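Putative uncharacterized protein (Campylobacter jejuni, PDB 5TPU) is of unknown function but belongs to the WxcM-like family of cupin-fold proteins and holds thymidine-5'-diphosphate in the crystal. Local coordinates at residues Lys7-Leu12 against Leu93-Asn98; Phe44-Asn49 against Tyr108-Leu113; Ala54-Asn59 against Asn98-Met103; Ser70-Leu75 against Glu102-Ser107. The protein carries 3 engineered substitutions. All coordinates share one frame; numbering follows the deposited sequence.

Interaction 1: residues Lys7-Leu12 against Leu93-Asn98; sequences KNCKIL and LYIGKN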
loop_
_atom_site.group_PDB
_atom_site.type_symbol
_atom_site.label_atom_id
_atom_site.label_comp_id
_atom_site.label_asym_id
_atom_site.label_seq_id
_atom_site.Cartn_x
_atom_site.Cartn_y
_atom_site.Cartn_z
ATOM N N LYS A 7 -13.974 20.502 2.949
ATOM C CA LYS A 7 -13.297 20.547 4.229
ATOM C C LYS A 7 -12.516 19.255 4.436
ATOM O O LYS A 7 -11.319 19.297 4.737
ATOM C CB LYS A 7 -14.252 20.818 5.384
ATOM C CG LYS A 7 -13.497 21.201 6.660
ATOM C CD LYS A 7 -13.752 22.645 7.101
ATOM C CE LYS A 7 -13.084 22.950 8.437
ATOM N NZ LYS A 7 -13.619 22.101 9.542
ATOM N N ASN A 8 -13.152 18.112 4.213
ATOM C CA ASN A 8 -12.602 16.888 4.776
ATOM C C ASN A 8 -11.590 16.136 3.913
ATOM O O ASN A 8 -11.570 14.915 3.941
ATOM C CB ASN A 8 -13.723 15.954 5.194
ATOM C CG ASN A 8 -14.447 16.442 6.415
ATOM O OD1 ASN A 8 -13.943 17.279 7.166
ATOM N ND2 ASN A 8 -15.634 15.915 6.629
ATOM N N CYS A 9 -10.743 16.860 3.191
ATOM C CA CYS A 9 -9.729 16.247 2.338
ATOM C C CYS A 9 -8.479 17.098 2.295
ATOM O O CYS A 9 -8.533 18.300 2.537
ATOM C CB CYS A 9 -10.259 16.097 0.928
ATOM S SG CYS A 9 -11.871 15.305 0.896
ATOM N N LYS A 10 -7.361 16.467 1.967
ATOM C CA LYS A 10 -6.125 17.127 1.983
ATOM C C LYS A 10 -5.158 16.374 1.051
ATOM O O LYS A 10 -5.088 15.127 1.060
ATOM C CB LYS A 10 -5.640 17.150 3.424
ATOM C CG LYS A 10 -4.378 17.970 3.624
ATOM C CD LYS A 10 -3.811 17.791 5.030
ATOM C CE LYS A 10 -2.338 18.177 5.127
ATOM N NZ LYS A 10 -1.990 19.341 4.252
ATOM N N ILE A 11 -4.401 17.143 0.264
ATOM C CA ILE A 11 -3.306 16.621 -0.539
ATOM C C ILE A 11 -2.065 16.504 0.327
ATOM O O ILE A 11 -1.654 17.460 0.987
ATOM C CB ILE A 11 -3.063 17.491 -1.787
ATOM C CG1 ILE A 11 -4.262 17.322 -2.712
ATOM C CG2 ILE A 11 -1.751 17.129 -2.501
ATOM C CD1 ILE A 11 -4.327 15.973 -3.380
ATOM N N LEU A 12 -1.524 15.291 0.384
ATOM C CA LEU A 12 -0.347 15.004 1.162
ATOM C C LEU A 12 0.807 14.861 0.194
ATOM O O LEU A 12 0.902 13.878 -0.545
ATOM C CB LEU A 12 -0.542 13.725 1.972
ATOM C CG LEU A 12 -1.857 13.636 2.748
ATOM C CD1 LEU A 12 -1.905 12.250 3.359
ATOM C CD2 LEU A 12 -1.863 14.727 3.796
ATOM N N LEU A 93 -3.887 11.404 -1.281
ATOM C CA LEU A 93 -5.113 12.184 -1.071
ATOM C C LEU A 93 -5.834 11.670 0.157
ATOM O O LEU A 93 -6.252 10.530 0.216
ATOM C CB LEU A 93 -6.011 12.131 -2.308
ATOM C CG LEU A 93 -7.427 12.706 -2.127
ATOM C CD1 LEU A 93 -7.345 14.176 -1.784
ATOM C CD2 LEU A 93 -8.283 12.503 -3.347
ATOM N N TYR A 94 -5.884 12.501 1.183
ATOM C CA TYR A 94 -6.619 12.176 2.367
ATOM C C TYR A 94 -8.065 12.435 2.065
ATOM O O TYR A 94 -8.393 13.524 1.619
ATOM C CB TYR A 94 -6.171 13.013 3.556
ATOM C CG TYR A 94 -7.087 12.859 4.754
ATOM C CD1 TYR A 94 -7.104 11.703 5.475
ATOM C CD2 TYR A 94 -7.930 13.886 5.143
ATOM C CE1 TYR A 94 -7.922 11.543 6.561
ATOM C CE2 TYR A 94 -8.756 13.757 6.246
ATOM C CZ TYR A 94 -8.744 12.577 6.943
ATOM O OH TYR A 94 -9.590 12.404 8.013
ATOM N N ILE A 95 -8.909 11.421 2.251
ATOM C CA ILE A 95 -10.337 11.583 2.240
ATOM C C ILE A 95 -10.900 11.195 3.580
ATOM O O ILE A 95 -10.845 10.037 3.971
ATOM C CB ILE A 95 -11.034 10.718 1.193
ATOM C CG1 ILE A 95 -10.454 10.969 -0.203
ATOM C CG2 ILE A 95 -12.541 11.040 1.187
ATOM C CD1 ILE A 95 -10.988 9.994 -1.227
ATOM N N GLY A 96 -11.460 12.180 4.267
ATOM C CA GLY A 96 -11.948 12.021 5.615
ATOM C C GLY A 96 -13.420 11.634 5.667
ATOM O O GLY A 96 -14.009 11.127 4.702
ATOM N N LYS A 97 -14.015 11.891 6.832
ATOM C CA LYS A 97 -15.382 11.476 7.140
ATOM C C LYS A 97 -16.386 12.248 6.309
ATOM O O LYS A 97 -16.090 13.336 5.810
ATOM C CB LYS A 97 -15.656 11.643 8.622
ATOM C CG LYS A 97 -14.818 10.692 9.471
ATOM C CD LYS A 97 -14.970 10.919 10.970
ATOM C CE LYS A 97 -13.810 10.293 11.735
ATOM N NZ LYS A 97 -14.031 10.323 13.206
ATOM N N ASN A 98 -17.531 11.614 6.089
ATOM C CA ASN A 98 -18.679 12.175 5.398
ATOM C C ASN A 98 -18.417 12.705 4.009
ATOM O O ASN A 98 -18.828 13.802 3.685
ATOM C CB ASN A 98 -19.343 13.230 6.281
ATOM C CG ASN A 98 -19.906 12.613 7.545
ATOM O OD1 ASN A 98 -19.347 12.763 8.645
ATOM N ND2 ASN A 98 -20.963 11.826 7.374
#
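The Tyr94 ring lies against the backbone of 7-12: Lys10 N sits at its edge, near the ring plane, Asn8 O and Cys9 CA come to it obliquely, and Gly96 N, just past its own strand, lies 3.7 Å above one face, toward the rim. A chi1 of 170° sets CG of Tyr94 anti to the backbone N. Tyr94 CE2 is 3.8 Å from Asn8 O. The amide of Asn8, the other flat group, turns its ND2 to Lys97 O at 2.7 Å; the bond is bent, the donor standing above the carbonyl plane and the acceptor tilted from the amide plane. This is an edge of one sheet of the cupin fold, where strand 9-13 runs antiparallel to strand 91-95. Lys10 and Tyr94 form a hydrogen-bonded pair, with Tyr94 N to Lys10 O at 2.7 Å and Lys10 N to Tyr94 O at 3.1 Å. Past the strand end Gly96 N continues the pattern to Asn8 O, at 2.8 Å and nearly along the C=O axis. On the face opposite Tyr94, the non-hydrogen-bonded pairs Cys9-Ile95 and Ile11-Leu93 turn toward the second sheet, where Ile95 touches Leu75 and Leu93 touches Ile73. Within that apolar row the methyls Ile11 CD1 and Leu93 CD1 meet at 3.9 Å, the two side chains crossing obliquely.

Interaction 2: residues Phe44-Asn49 against Tyr108-Leu113; sequences FDTDPN and YGAKLL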
loop_
_atom_site.group_PDB
_atom_site.type_symbol
_atom_site.label_atom_id
_atom_site.label_comp_id
_atom_site.label_asym_id
_atom_site.label_seq_id
_atom_site.Cartn_x
_atom_site.Cartn_y
_atom_site.Cartn_z
ATOM N N PHE A 44 -5.898 -2.505 -9.359
ATOM C CA PHE A 44 -5.042 -2.592 -10.535
ATOM C C PHE A 44 -5.873 -3.134 -11.720
ATOM O O PHE A 44 -7.060 -3.400 -11.577
ATOM C CB PHE A 44 -3.780 -3.453 -10.218
ATOM C CG PHE A 44 -4.063 -4.873 -9.745
ATOM C CD1 PHE A 44 -3.918 -5.945 -10.611
ATOM C CD2 PHE A 44 -4.362 -5.148 -8.395
ATOM C CE1 PHE A 44 -4.126 -7.257 -10.190
ATOM C CE2 PHE A 44 -4.550 -6.458 -7.960
ATOM C CZ PHE A 44 -4.437 -7.535 -8.861
ATOM N N ASP A 45 -5.269 -3.271 -12.889
ATOM C CA ASP A 45 -6.030 -3.668 -14.087
ATOM C C ASP A 45 -7.204 -2.735 -14.409
ATOM O O ASP A 45 -8.228 -3.185 -14.873
ATOM C CB ASP A 45 -6.492 -5.106 -13.955
ATOM C CG ASP A 45 -5.344 -6.065 -14.136
ATOM O OD1 ASP A 45 -4.357 -5.656 -14.785
ATOM O OD2 ASP A 45 -5.403 -7.195 -13.649
ATOM N N THR A 46 -6.989 -1.445 -14.182
ATOM C CA THR A 46 -8.031 -0.447 -14.344
ATOM C C THR A 46 -8.111 -0.047 -15.818
ATOM O O THR A 46 -7.229 -0.372 -16.625
ATOM C CB THR A 46 -7.781 0.773 -13.447
ATOM O OG1 THR A 46 -6.435 1.263 -13.605
ATOM C CG2 THR A 46 -8.005 0.379 -11.994
ATOM N N ASP A 47 -9.157 0.700 -16.145
ATOM C CA ASP A 47 -9.485 0.952 -17.530
ATOM C C ASP A 47 -10.275 2.238 -17.560
ATOM O O ASP A 47 -11.250 2.348 -16.850
ATOM C CB ASP A 47 -10.314 -0.209 -18.083
ATOM C CG ASP A 47 -10.519 -0.147 -19.578
ATOM O OD1 ASP A 47 -10.312 -1.171 -20.225
ATOM O OD2 ASP A 47 -10.959 0.860 -20.139
ATOM N N PRO A 48 -9.858 3.177 -18.420
ATOM C CA PRO A 48 -10.526 4.471 -18.517
ATOM C C PRO A 48 -11.934 4.380 -18.995
ATOM O O PRO A 48 -12.575 5.406 -18.952
ATOM C CB PRO A 48 -9.693 5.278 -19.551
ATOM C CG PRO A 48 -8.752 4.314 -20.159
ATOM C CD PRO A 48 -8.689 3.071 -19.310
ATOM N N ASN A 49 -12.419 3.223 -19.437
ATOM C CA ASN A 49 -13.791 3.118 -19.898
ATOM C C ASN A 49 -14.665 2.619 -18.787
ATOM O O ASN A 49 -15.853 2.474 -18.979
ATOM C CB ASN A 49 -13.962 2.100 -21.037
ATOM C CG ASN A 49 -13.403 2.571 -22.370
ATOM O OD1 ASN A 49 -12.922 1.739 -23.157
ATOM N ND2 ASN A 49 -13.414 3.877 -22.617
ATOM N N TYR A 108 -5.107 3.230 -18.425
ATOM C CA TYR A 108 -5.185 1.796 -18.565
ATOM C C TYR A 108 -4.145 1.091 -17.705
ATOM O O TYR A 108 -2.980 1.396 -17.803
ATOM C CB TYR A 108 -4.890 1.436 -19.998
ATOM C CG TYR A 108 -5.076 -0.017 -20.264
ATOM C CD1 TYR A 108 -6.307 -0.489 -20.626
ATOM C CD2 TYR A 108 -4.005 -0.931 -20.180
ATOM C CE1 TYR A 108 -6.511 -1.822 -20.887
ATOM C CE2 TYR A 108 -4.188 -2.258 -20.464
ATOM C CZ TYR A 108 -5.435 -2.700 -20.813
ATOM O OH TYR A 108 -5.690 -4.018 -21.096
ATOM N N GLY A 109 -4.589 0.195 -16.836
ATOM C CA GLY A 109 -3.706 -0.525 -15.980
ATOM C C GLY A 109 -3.164 0.294 -14.841
ATOM O O GLY A 109 -2.264 -0.154 -14.171
ATOM N N ALA A 110 -3.739 1.449 -14.550
ATOM C CA ALA A 110 -3.262 2.236 -13.427
ATOM C C ALA A 110 -3.504 1.513 -12.119
ATOM O O ALA A 110 -4.381 0.665 -12.038
ATOM C CB ALA A 110 -3.948 3.586 -13.381
ATOM N N LYS A 111 -2.713 1.861 -11.115
ATOM C CA LYS A 111 -2.737 1.198 -9.833
ATOM C C LYS A 111 -2.896 2.166 -8.701
ATOM O O LYS A 111 -2.111 3.081 -8.542
ATOM C CB LYS A 111 -1.479 0.357 -9.608
ATOM C CG LYS A 111 -1.250 -0.665 -10.715
ATOM C CD LYS A 111 -0.091 -1.631 -10.398
ATOM C CE LYS A 111 0.460 -2.353 -11.639
ATOM N NZ LYS A 111 0.773 -1.369 -12.729
ATOM N N LEU A 112 -3.886 1.911 -7.877
ATOM C CA LEU A 112 -4.223 2.772 -6.774
ATOM C C LEU A 112 -4.047 2.023 -5.475
ATOM O O LEU A 112 -4.638 0.990 -5.307
ATOM C CB LEU A 112 -5.671 3.165 -6.907
ATOM C CG LEU A 112 -6.318 3.913 -5.732
ATOM C CD1 LEU A 112 -5.692 5.274 -5.495
ATOM C CD2 LEU A 112 -7.772 4.046 -6.115
ATOM N N LEU A 113 -3.258 2.583 -4.571
ATOM C CA LEU A 113 -3.067 2.140 -3.223
ATOM C C LEU A 113 -3.940 2.952 -2.268
ATOM O O LEU A 113 -4.029 4.195 -2.372
ATOM C CB LEU A 113 -1.607 2.276 -2.828
ATOM C CG LEU A 113 -1.305 1.850 -1.379
ATOM C CD1 LEU A 113 -1.506 0.352 -1.236
ATOM C CD2 LEU A 113 0.129 2.221 -1.023
HETATM O O HOH W 1 -2.440 -2.610 -13.443
#
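Residues 44-48 run roughly antiparallel to 108-111, their end-to-end directions 143° apart, with Phe44 beside Lys111, Asp45 beside Gly109 and Asp47 beside Tyr108. Thr46 carries the polar contact. Its carbonyl O takes an almost straight bond from Gly109 N (2.7 Å, 176° at the hydrogen), the donor standing above the carbonyl plane. Its hydroxyl is held between the backbone N and the carbonyl carbon (chi1 50°), from where OG1 donates to Ala110 O at 2.7 Å; Ser107 O is a further, weak partner. Gly109 has a positive phi, which favours glycine. A water joins the two backbones, accepting from Asp45 N at 3.0 Å and donating to Gly109 O at 2.6 Å. At one end Phe44 CB rests on the Lys111 chain, 3.8 Å from CG, while Lys111 NZ is bonded to Ser68 OG. At the other end the Tyr108 ring has Asp47 OD1 and Pro48 CD at its edge, OD1 3.9 Å from CE1. Asp47 OD2 accepts from Asn49 N at 2.9 Å, closing an Asx turn. Phe44 itself pairs antiparallel with a strand of the second subunit, and the sheet runs on across the interface; the contact joins the loop after strand 39-44 to the start of strand 111-116 in this cupin fold.

Interaction 3: residues Ala54-Asn59 against Asn98-Met103; sequences AHAHKN and NMWREM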
loop_
_atom_site.group_PDB
_atom_site.type_symbol
_atom_site.label_atom_id
_atom_site.label_comp_id
_atom_site.label_asym_id
_atom_site.label_seq_id
_atom_site.Cartn_x
_atom_site.Cartn_y
_atom_site.Cartn_z
ATOM N N ALA A 54 -19.898 6.022 -7.668
ATOM C CA ALA A 54 -20.006 7.070 -6.657
ATOM C C ALA A 54 -20.688 6.555 -5.415
ATOM O O ALA A 54 -21.700 5.891 -5.479
ATOM C CB ALA A 54 -20.805 8.242 -7.205
ATOM N N HIS A 55 -20.136 6.883 -4.272
ATOM C CA HIS A 55 -20.767 6.545 -3.007
ATOM C C HIS A 55 -20.124 7.377 -1.940
ATOM O O HIS A 55 -19.101 8.028 -2.201
ATOM C CB HIS A 55 -20.573 5.068 -2.699
ATOM C CG HIS A 55 -19.135 4.670 -2.595
ATOM N ND1 HIS A 55 -18.371 4.348 -3.694
ATOM C CD2 HIS A 55 -18.316 4.563 -1.523
ATOM C CE1 HIS A 55 -17.138 4.068 -3.308
ATOM N NE2 HIS A 55 -17.085 4.175 -1.993
ATOM N N ALA A 56 -20.681 7.334 -0.726
ATOM C CA ALA A 56 -20.031 7.949 0.404
ATOM C C ALA A 56 -19.807 6.915 1.438
ATOM O O ALA A 56 -20.295 5.785 1.302
ATOM C CB ALA A 56 -20.862 9.074 1.000
ATOM N N HIS A 57 -19.013 7.326 2.421
ATOM C CA HIS A 57 -18.921 6.686 3.702
ATOM C C HIS A 57 -19.235 7.702 4.778
ATOM O O HIS A 57 -19.133 8.907 4.529
ATOM C CB HIS A 57 -17.499 6.173 3.881
ATOM C CG HIS A 57 -17.147 5.129 2.871
ATOM N ND1 HIS A 57 -17.715 3.876 2.880
ATOM C CD2 HIS A 57 -16.352 5.177 1.778
ATOM C CE1 HIS A 57 -17.266 3.188 1.852
ATOM N NE2 HIS A 57 -16.408 3.944 1.186
ATOM N N LYS A 58 -19.578 7.200 5.955
ATOM C CA LYS A 58 -19.684 8.010 7.159
ATOM C C LYS A 58 -18.356 8.156 7.900
ATOM O O LYS A 58 -17.717 9.202 7.776
ATOM C CB LYS A 58 -20.785 7.466 8.079
ATOM C CG LYS A 58 -21.448 8.576 8.884
ATOM C CD LYS A 58 -22.412 8.057 9.938
ATOM C CE LYS A 58 -23.504 9.081 10.204
ATOM N NZ LYS A 58 -24.408 8.681 11.320
ATOM N N ASN A 59 -17.920 7.137 8.635
ATOM C CA ASN A 59 -16.753 7.291 9.511
ATOM C C ASN A 59 -15.404 6.891 8.931
ATOM O O ASN A 59 -14.347 7.204 9.488
ATOM C CB ASN A 59 -16.964 6.535 10.810
ATOM C CG ASN A 59 -17.509 7.442 11.894
ATOM O OD1 ASN A 59 -16.843 7.723 12.900
ATOM N ND2 ASN A 59 -18.683 7.993 11.633
ATOM N N ASN A 98 -17.531 11.614 6.089
ATOM C CA ASN A 98 -18.679 12.175 5.398
ATOM C C ASN A 98 -18.417 12.705 4.009
ATOM O O ASN A 98 -18.828 13.802 3.685
ATOM C CB ASN A 98 -19.343 13.230 6.281
ATOM C CG ASN A 98 -19.906 12.613 7.545
ATOM O OD1 ASN A 98 -19.347 12.763 8.645
ATOM N ND2 ASN A 98 -20.963 11.826 7.374
ATOM N N MET A 99 -17.755 11.898 3.178
ATOM C CA MET A 99 -17.447 12.296 1.807
ATOM C C MET A 99 -17.967 11.358 0.720
ATOM O O MET A 99 -17.882 10.139 0.787
ATOM C CB MET A 99 -15.952 12.404 1.680
ATOM C CG MET A 99 -15.321 13.482 2.542
ATOM S SD MET A 99 -15.805 15.129 2.001
ATOM C CE MET A 99 -15.190 15.297 0.346
ATOM N N TRP A 100 -18.547 11.976 -0.288
ATOM C CA TRP A 100 -19.021 11.298 -1.460
ATOM C C TRP A 100 -17.824 11.406 -2.397
ATOM O O TRP A 100 -17.097 12.422 -2.396
ATOM C CB TRP A 100 -20.203 12.026 -2.028
ATOM C CG TRP A 100 -20.765 11.502 -3.272
ATOM C CD1 TRP A 100 -20.394 11.810 -4.568
ATOM C CD2 TRP A 100 -21.886 10.636 -3.376
ATOM N NE1 TRP A 100 -21.201 11.141 -5.451
ATOM C CE2 TRP A 100 -22.114 10.401 -4.743
ATOM C CE3 TRP A 100 -22.690 9.990 -2.440
ATOM C CZ2 TRP A 100 -23.146 9.564 -5.195
ATOM C CZ3 TRP A 100 -23.708 9.177 -2.901
ATOM C CH2 TRP A 100 -23.936 8.989 -4.250
ATOM N N ARG A 101 -17.570 10.331 -3.126
ATOM C CA ARG A 101 -16.438 10.321 -4.059
ATOM C C ARG A 101 -16.701 9.382 -5.173
ATOM O O ARG A 101 -17.491 8.451 -5.061
ATOM C CB ARG A 101 -15.136 9.938 -3.391
ATOM C CG ARG A 101 -14.857 8.453 -3.298
ATOM C CD ARG A 101 -15.825 7.664 -2.437
ATOM N NE ARG A 101 -16.001 8.294 -1.128
ATOM C CZ ARG A 101 -15.188 8.135 -0.089
ATOM N NH1 ARG A 101 -14.077 7.397 -0.171
ATOM N NH2 ARG A 101 -15.480 8.702 1.057
ATOM N N GLU A 102 -16.059 9.689 -6.279
ATOM C CA GLU A 102 -16.189 8.891 -7.436
ATOM C C GLU A 102 -14.888 8.966 -8.199
ATOM O O GLU A 102 -14.293 10.042 -8.376
ATOM C CB GLU A 102 -17.461 9.269 -8.187
ATOM C CG GLU A 102 -17.422 10.246 -9.332
ATOM C CD GLU A 102 -18.224 9.710 -10.499
ATOM O OE1 GLU A 102 -17.994 8.548 -10.842
ATOM O OE2 GLU A 102 -19.075 10.414 -11.067
ATOM N N MET A 103 -14.402 7.783 -8.557
ATOM C CA MET A 103 -13.115 7.648 -9.238
ATOM C C MET A 103 -13.306 7.242 -10.693
ATOM O O MET A 103 -14.054 6.322 -10.992
ATOM C CB MET A 103 -12.315 6.614 -8.516
ATOM C CG MET A 103 -12.337 6.810 -7.021
ATOM S SD MET A 103 -10.879 6.098 -6.300
ATOM C CE MET A 103 -11.223 4.361 -6.201
HETATM O O HOH W 2 -16.110 9.644 3.823
#
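This is an antiparallel pairing of the short, weakly bonded strand 55-57 with strand 99-104, at the margin of the four-stranded sheet and near bound thymidine-5'-diphosphate. His55 and Arg101 form its hydrogen-bonded pair, Arg101 N to His55 O at 2.9 Å and His55 N to Arg101 O at 3.2 Å. The Arg101 chain, bent at chi2 and chi3, meets both histidines: CD lies over one face of the His55 ring, 4.0 Å from its centroid, a CH-pi contact. Its guanidinium meets His57 CD2 over one face, the planes 88° apart, and NE and NH2 both donate in its plane to Met99 O, NH2 at 2.8 Å; NH1 bonds Gln62 OE1. On the other face of the sheet the Trp100 indole covers the backbone of Ala54 and His55, with Ala54 CB 3.4 Å from CZ2. Farther along, Asn98 N bonds Lys58 O. Tyr125 meets both histidine rings, Tyr129 meets Trp100 edge-to-face, helix 129-135 packs on Ala56 through Phe132, and strand 71-76 flanks strand 99-104.

Interaction 4: residues Ser70-Leu75 against Glu102-Ser107; sequences SCDIIL and EMKNFS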
loop_
_atom_site.group_PDB
_atom_site.type_symbol
_atom_site.label_atom_id
_atom_site.label_comp_id
_atom_site.label_asym_id
_atom_site.label_seq_id
_atom_site.Cartn_x
_atom_site.Cartn_y
_atom_site.Cartn_z
ATOM N N SER A 70 -2.716 7.184 -13.659
ATOM C CA SER A 70 -3.498 8.290 -13.225
ATOM C C SER A 70 -4.982 8.017 -13.174
ATOM O O SER A 70 -5.506 7.068 -13.746
ATOM C CB SER A 70 -3.213 9.536 -14.055
ATOM O OG SER A 70 -3.798 9.400 -15.314
ATOM N N CYS A 71 -5.646 8.882 -12.429
ATOM C CA CYS A 71 -7.108 8.932 -12.377
ATOM C C CYS A 71 -7.583 10.286 -11.870
ATOM O O CYS A 71 -6.798 11.070 -11.396
ATOM C CB CYS A 71 -7.703 7.818 -11.500
ATOM S SG CYS A 71 -7.532 8.158 -9.744
ATOM N N ASP A 72 -8.884 10.523 -12.013
ATOM C CA ASP A 72 -9.612 11.645 -11.456
ATOM C C ASP A 72 -10.535 11.119 -10.379
ATOM O O ASP A 72 -11.190 10.073 -10.557
ATOM C CB ASP A 72 -10.461 12.337 -12.542
ATOM C CG ASP A 72 -9.622 12.915 -13.625
ATOM O OD1 ASP A 72 -8.483 13.346 -13.312
ATOM O OD2 ASP A 72 -10.073 12.905 -14.774
ATOM N N ILE A 73 -10.551 11.861 -9.272
ATOM C CA ILE A 73 -11.454 11.661 -8.156
ATOM C C ILE A 73 -12.268 12.918 -8.068
ATOM O O ILE A 73 -11.720 14.012 -7.878
ATOM C CB ILE A 73 -10.784 11.550 -6.766
ATOM C CG1 ILE A 73 -9.316 11.151 -6.875
ATOM C CG2 ILE A 73 -11.654 10.703 -5.835
ATOM C CD1 ILE A 73 -8.890 9.897 -6.138
ATOM N N ILE A 74 -13.577 12.753 -8.195
ATOM C CA ILE A 74 -14.488 13.811 -7.870
ATOM C C ILE A 74 -14.932 13.644 -6.423
ATOM O O ILE A 74 -15.506 12.640 -6.031
ATOM C CB ILE A 74 -15.657 13.796 -8.832
ATOM C CG1 ILE A 74 -15.109 13.802 -10.254
ATOM C CG2 ILE A 74 -16.570 14.987 -8.560
ATOM C CD1 ILE A 74 -16.144 14.175 -11.294
ATOM N N LEU A 75 -14.594 14.615 -5.607
ATOM C CA LEU A 75 -15.014 14.627 -4.219
ATOM C C LEU A 75 -16.221 15.553 -4.064
ATOM O O LEU A 75 -16.337 16.543 -4.807
ATOM C CB LEU A 75 -13.885 15.132 -3.343
ATOM C CG LEU A 75 -12.578 14.345 -3.255
ATOM C CD1 LEU A 75 -11.545 15.174 -2.509
ATOM C CD2 LEU A 75 -12.795 13.055 -2.498
ATOM N N GLU A 102 -16.059 9.689 -6.279
ATOM C CA GLU A 102 -16.189 8.891 -7.436
ATOM C C GLU A 102 -14.888 8.966 -8.199
ATOM O O GLU A 102 -14.293 10.042 -8.376
ATOM C CB GLU A 102 -17.461 9.269 -8.187
ATOM C CG GLU A 102 -17.422 10.246 -9.332
ATOM C CD GLU A 102 -18.224 9.710 -10.499
ATOM O OE1 GLU A 102 -17.994 8.548 -10.842
ATOM O OE2 GLU A 102 -19.075 10.414 -11.067
ATOM N N MET A 103 -14.402 7.783 -8.557
ATOM C CA MET A 103 -13.115 7.648 -9.238
ATOM C C MET A 103 -13.306 7.242 -10.693
ATOM O O MET A 103 -14.054 6.322 -10.992
ATOM C CB MET A 103 -12.315 6.614 -8.516
ATOM C CG MET A 103 -12.337 6.810 -7.021
ATOM S SD MET A 103 -10.879 6.098 -6.300
ATOM C CE MET A 103 -11.223 4.361 -6.201
ATOM N N LYS A 104 -12.640 7.939 -11.593
ATOM C CA LYS A 104 -12.865 7.770 -13.003
ATOM C C LYS A 104 -11.607 8.083 -13.787
ATOM O O LYS A 104 -10.595 8.442 -13.208
ATOM C CB LYS A 104 -14.040 8.675 -13.449
ATOM C CG LYS A 104 -13.741 10.174 -13.417
ATOM C CD LYS A 104 -14.907 11.040 -13.923
ATOM C CE LYS A 104 -14.412 12.468 -14.085
ATOM N NZ LYS A 104 -15.415 13.372 -14.712
ATOM N N ASN A 105 -11.706 7.949 -15.108
ATOM C CA ASN A 105 -10.611 8.120 -16.025
ATOM C C ASN A 105 -9.314 7.509 -15.539
ATOM O O ASN A 105 -8.285 8.168 -15.647
ATOM C CB ASN A 105 -10.373 9.616 -16.275
ATOM C CG ASN A 105 -11.571 10.277 -16.882
ATOM O OD1 ASN A 105 -12.146 9.749 -17.835
ATOM N ND2 ASN A 105 -11.979 11.424 -16.325
ATOM N N PHE A 106 -9.349 6.285 -15.022
ATOM C CA PHE A 106 -8.097 5.577 -14.712
ATOM C C PHE A 106 -7.347 5.388 -16.019
ATOM O O PHE A 106 -7.939 4.948 -16.988
ATOM C CB PHE A 106 -8.328 4.213 -14.070
ATOM C CG PHE A 106 -8.788 4.303 -12.658
ATOM C CD1 PHE A 106 -10.109 4.608 -12.375
ATOM C CD2 PHE A 106 -7.912 4.144 -11.624
ATOM C CE1 PHE A 106 -10.535 4.723 -11.078
ATOM C CE2 PHE A 106 -8.343 4.195 -10.312
ATOM C CZ PHE A 106 -9.650 4.506 -10.030
ATOM N N SER A 107 -6.085 5.763 -16.073
ATOM C CA SER A 107 -5.300 5.346 -17.223
ATOM C C SER A 107 -5.239 3.803 -17.237
ATOM O O SER A 107 -5.418 3.138 -16.207
ATOM C CB SER A 107 -3.928 5.974 -17.183
ATOM O OG SER A 107 -3.218 5.522 -16.070
HETATM O O HOH W 3 -6.664 10.204 -15.337
#
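Ile74, Asp72 and Glu102 have the most surface buried where strand 71-76 runs antiparallel to strand 99-104, and all three point to the same face of the sheet. Ile74 and Glu102 are a hydrogen-bonded pair, Ile74 N reaching Glu102 O at 2.8 Å; Ile74 CB lies 4.0 Å from Glu102 CG. The extended Lys104 chain crosses Ile74, bringing Lys104 NZ 3.6 Å from Ile74 CD1. Asp72 pairs with Lys104 through two backbone bonds; its CG is anti to the carbonyl carbon (chi1 -63°), and Asp72 OD2 accepts from Asn105 ND2 at 2.9 Å. The amide comes to OD2 on the anti side, carboxylate and amide planes 83° apart. Past Asn105, Ser107 N bonds Ser70 O, and Ser107 OG accepts from Ser70 N at 3.0 Å. Cys71 lies over one face of the Phe106 ring, CB above its centre at 3.7 Å from the centroid and SG 4.4 Å from it, a sulfur-aromatic contact. On that inner side Phe106 and Cys71 pack on Met66, and Ile73, alongside Met103, on Leu64 and Leu93 of the facing sheet; strand 81-86 flanks strand 71-76 along its other edge.

Overall arrangement
The four contacts are spread over the two facing sheets of the cupin fold. Interactions 3 and 4 share strand 99-104, pairing it with strand 55-57 and strand 71-76, with centres 13 Å apart. Interactions 1 and 2 both reach the five-stranded sheet but lie on opposite sides of the chain's centre, their centres about 22 Å apart. Side chains of interaction 1 meet those of interaction 4 across the sandwich, and Leu112 of interaction 2 meets Met103, which interactions 3 and 4 share. Along the chain, interactions 3 and 4 fall between the segments of interaction 2, whereas interaction 1 alternates with the others, so strands far apart in sequence are brought together in the sandwich, with interaction 2 at the subunit interface.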